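Local structure of type III effector HopU1 (Pseudomonas syringae pv. tomato, 3U0J) at residues F164-R170 against M198-K204. The protein is a type III effector that probably transfers ADP-ribose from NAD+ onto arginine residues of target proteins in the plant host. Numbering follows the deposited sequence.
Sequences FRGTVYR and MSTTRIK
Tyr169 and Thr201 join the two segments through backbone bonds in both directions. Tyr169 N donates to Thr201 O at 2.7 Å, and Thr201 N donates to Tyr169 O at 2.8 Å. They form a single antiparallel hydrogen-bonded pair. The strands do not run on together, because 167-170 and 199-201 cross at 115°.

The tight part is the Val168 and Thr200 side of this bridge. Val168 CG2 packs on Thr200 CB at 3.6 Å. Thr200 OG1 faces the same valine, but its hydrogen bond goes to Ile242 O. Ile242 also covers Val168 and Phe164, so strand 241-243 closes this buried side. Phe164 CE1 meets Arg202 CD at 3.8 Å. The ring and the guanidinium are nearly perpendicular, 83° apart, so they do not stack. The Arg202 guanidinium reaches past the ring, where NH2 forms a salt bridge with Asp229.

The other end is looser. Lys204 CG lies over one face of the Tyr169 ring, modelled closer than is physical, so the CH-pi contact is doubtful in detail. Arg202 O sits in the ring plane, 3.6 Å from CE2. Lys204 itself is exposed, and its charged end makes a cation-pi contact with Phe210. A water at this end donates to both Thr167 O and Arg202 O, bridging the segments where they have no direct backbone bond. Thr201 OG1 accepts from Ile203 N in an ST turn and also bonds to Glu239 O.

The Arg170 chain bends twice, at chi2 and chi3, so that it folds along Ser199 and Thr200. Its CG lies 3.9 Å from Thr200 CG2, and Met198 CG approaches one guanidinium face, 4.1 Å from NE. Ser199-Thr200-Thr201 resembles the STS motif of arginine-specific ADP-ribosyltransferases. Arg170, Ser199 and Glu241 are consistent with the R-S-E signature of their NAD+ site.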
loop_
_atom_site.group_PDB
_atom_site.type_symbol
_atom_site.label_atom_id
_atom_site.label_comp_id
_atom_site.label_asym_id
_atom_site.label_seq_id
_atom_site.Cartn_x
_atom_site.Cartn_y
_atom_site.Cartn_z
ATOM N N PHE A 164 -10.657 6.816 -6.606
ATOM C CA PHE A 164 -11.410 5.631 -6.950
ATOM C C PHE A 164 -12.485 5.468 -5.902
ATOM O O PHE A 164 -12.251 5.697 -4.711
ATOM C CB PHE A 164 -10.505 4.392 -6.998
ATOM C CG PHE A 164 -11.253 3.090 -7.125
ATOM C CD1 PHE A 164 -11.470 2.518 -8.361
ATOM C CD2 PHE A 164 -11.739 2.441 -6.007
ATOM C CE1 PHE A 164 -12.159 1.325 -8.477
ATOM C CE2 PHE A 164 -12.429 1.241 -6.114
ATOM C CZ PHE A 164 -12.640 0.686 -7.348
ATOM N N ARG A 165 -13.673 5.111 -6.369
ATOM C CA ARG A 165 -14.763 4.758 -5.497
ATOM C C ARG A 165 -15.351 3.483 -6.087
ATOM O O ARG A 165 -15.361 3.299 -7.301
ATOM C CB ARG A 165 -15.775 5.906 -5.397
ATOM C CG ARG A 165 -16.833 5.937 -6.479
ATOM C CD ARG A 165 -17.545 7.287 -6.521
ATOM N NE ARG A 165 -16.885 8.212 -7.441
ATOM C CZ ARG A 165 -17.402 8.637 -8.594
ATOM N NH1 ARG A 165 -18.612 8.239 -8.981
ATOM N NH2 ARG A 165 -16.707 9.471 -9.358
ATOM N N GLY A 166 -15.777 2.566 -5.232
ATOM C CA GLY A 166 -16.229 1.277 -5.718
ATOM C C GLY A 166 -15.742 0.114 -4.885
ATOM O O GLY A 166 -15.220 0.292 -3.791
ATOM N N THR A 167 -15.912 -1.087 -5.414
ATOM C CA THR A 167 -15.606 -2.298 -4.670
ATOM C C THR A 167 -14.231 -2.837 -5.034
ATOM O O THR A 167 -13.879 -2.929 -6.208
ATOM C CB THR A 167 -16.690 -3.388 -4.899
ATOM O OG1 THR A 167 -17.923 -2.968 -4.298
ATOM C CG2 THR A 167 -16.262 -4.710 -4.288
ATOM N N VAL A 168 -13.454 -3.172 -4.010
ATOM C CA VAL A 168 -12.163 -3.800 -4.187
ATOM C C VAL A 168 -12.131 -4.940 -3.203
ATOM O O VAL A 168 -13.028 -5.044 -2.357
ATOM C CB VAL A 168 -11.023 -2.861 -3.842
ATOM C CG1 VAL A 168 -10.975 -1.709 -4.818
ATOM C CG2 VAL A 168 -11.172 -2.354 -2.415
ATOM N N TYR A 169 -11.095 -5.776 -3.306
ATOM C CA TYR A 169 -11.001 -7.010 -2.542
ATOM C C TYR A 169 -9.616 -7.178 -1.927
ATOM O O TYR A 169 -8.640 -6.612 -2.416
ATOM C CB TYR A 169 -11.319 -8.214 -3.432
ATOM C CG TYR A 169 -12.676 -8.142 -4.107
ATOM C CD1 TYR A 169 -13.825 -8.645 -3.486
ATOM C CD2 TYR A 169 -12.809 -7.569 -5.369
ATOM C CE1 TYR A 169 -15.054 -8.564 -4.100
ATOM C CE2 TYR A 169 -14.038 -7.492 -5.995
ATOM C CZ TYR A 169 -15.154 -7.985 -5.359
ATOM O OH TYR A 169 -16.359 -7.897 -6.013
ATOM N N ARG A 170 -9.557 -7.966 -0.852
ATOM C CA ARG A 170 -8.340 -8.258 -0.102
ATOM C C ARG A 170 -8.416 -9.704 0.298
ATOM O O ARG A 170 -9.466 -10.167 0.738
ATOM C CB ARG A 170 -8.317 -7.488 1.211
ATOM C CG ARG A 170 -7.537 -6.223 1.211
ATOM C CD ARG A 170 -6.097 -6.465 1.579
ATOM N NE ARG A 170 -5.853 -6.464 3.018
ATOM C CZ ARG A 170 -4.640 -6.634 3.541
ATOM N NH1 ARG A 170 -3.582 -6.807 2.721
ATOM N NH2 ARG A 170 -4.488 -6.638 4.872
ATOM N N MET A 198 -3.075 0.293 3.166
ATOM C CA MET A 198 -3.806 -0.891 2.716
ATOM C C MET A 198 -3.741 -1.087 1.213
ATOM O O MET A 198 -3.859 -0.140 0.420
ATOM C CB MET A 198 -5.260 -0.898 3.158
ATOM C CG MET A 198 -5.816 -2.324 3.189
ATOM S SD MET A 198 -7.582 -2.434 3.461
ATOM C CE MET A 198 -7.686 -2.047 5.191
ATOM N N SER A 199 -3.541 -2.335 0.823
ATOM C CA SER A 199 -3.403 -2.673 -0.577
ATOM C C SER A 199 -4.547 -3.581 -0.939
ATOM O O SER A 199 -4.834 -4.542 -0.229
ATOM C CB SER A 199 -2.077 -3.383 -0.812
ATOM O OG SER A 199 -2.005 -3.864 -2.135
ATOM N N THR A 200 -5.212 -3.280 -2.038
ATOM C CA THR A 200 -6.420 -4.008 -2.392
ATOM C C THR A 200 -6.448 -4.231 -3.897
ATOM O O THR A 200 -5.667 -3.618 -4.626
ATOM C CB THR A 200 -7.683 -3.218 -1.966
ATOM O OG1 THR A 200 -7.863 -2.080 -2.830
ATOM C CG2 THR A 200 -7.573 -2.749 -0.502
ATOM N N THR A 201 -7.335 -5.093 -4.375
ATOM C CA THR A 201 -7.399 -5.321 -5.813
ATOM C C THR A 201 -8.823 -5.232 -6.332
ATOM O O THR A 201 -9.754 -5.639 -5.656
ATOM C CB THR A 201 -6.789 -6.671 -6.205
ATOM O OG1 THR A 201 -6.872 -6.830 -7.620
ATOM C CG2 THR A 201 -7.556 -7.772 -5.570
ATOM N N ARG A 202 -8.988 -4.686 -7.530
ATOM C CA ARG A 202 -10.301 -4.648 -8.167
ATOM C C ARG A 202 -10.802 -6.033 -8.605
ATOM O O ARG A 202 -12.006 -6.255 -8.750
ATOM C CB ARG A 202 -10.262 -3.730 -9.375
ATOM C CG ARG A 202 -10.526 -2.287 -9.058
ATOM C CD ARG A 202 -10.439 -1.453 -10.331
ATOM N NE ARG A 202 -9.047 -1.179 -10.656
ATOM C CZ ARG A 202 -8.640 -0.115 -11.340
ATOM N NH1 ARG A 202 -9.538 0.768 -11.782
ATOM N NH2 ARG A 202 -7.339 0.069 -11.573
ATOM N N ILE A 203 -9.873 -6.957 -8.811
ATOM C CA ILE A 203 -10.199 -8.257 -9.363
ATOM C C ILE A 203 -10.384 -9.324 -8.276
ATOM O O ILE A 203 -9.418 -9.722 -7.605
ATOM C CB ILE A 203 -9.096 -8.707 -10.332
ATOM C CG1 ILE A 203 -8.658 -7.540 -11.232
ATOM C CG2 ILE A 203 -9.559 -9.893 -11.148
ATOM C CD1 ILE A 203 -7.265 -7.747 -11.885
ATOM N N LYS A 204 -11.624 -9.794 -8.121
ATOM C CA LYS A 204 -11.928 -10.836 -7.154
ATOM C C LYS A 204 -10.921 -11.980 -7.194
ATOM O O LYS A 204 -10.443 -12.423 -6.155
ATOM C CB LYS A 204 -13.343 -11.373 -7.344
ATOM C CG LYS A 204 -14.329 -10.811 -6.353
ATOM C CD LYS A 204 -15.747 -11.355 -6.534
ATOM C CE LYS A 204 -15.992 -12.599 -5.687
ATOM N NZ LYS A 204 -17.433 -13.040 -5.723
HETATM O O HOH W 1 -14.163 -4.293 -8.571
#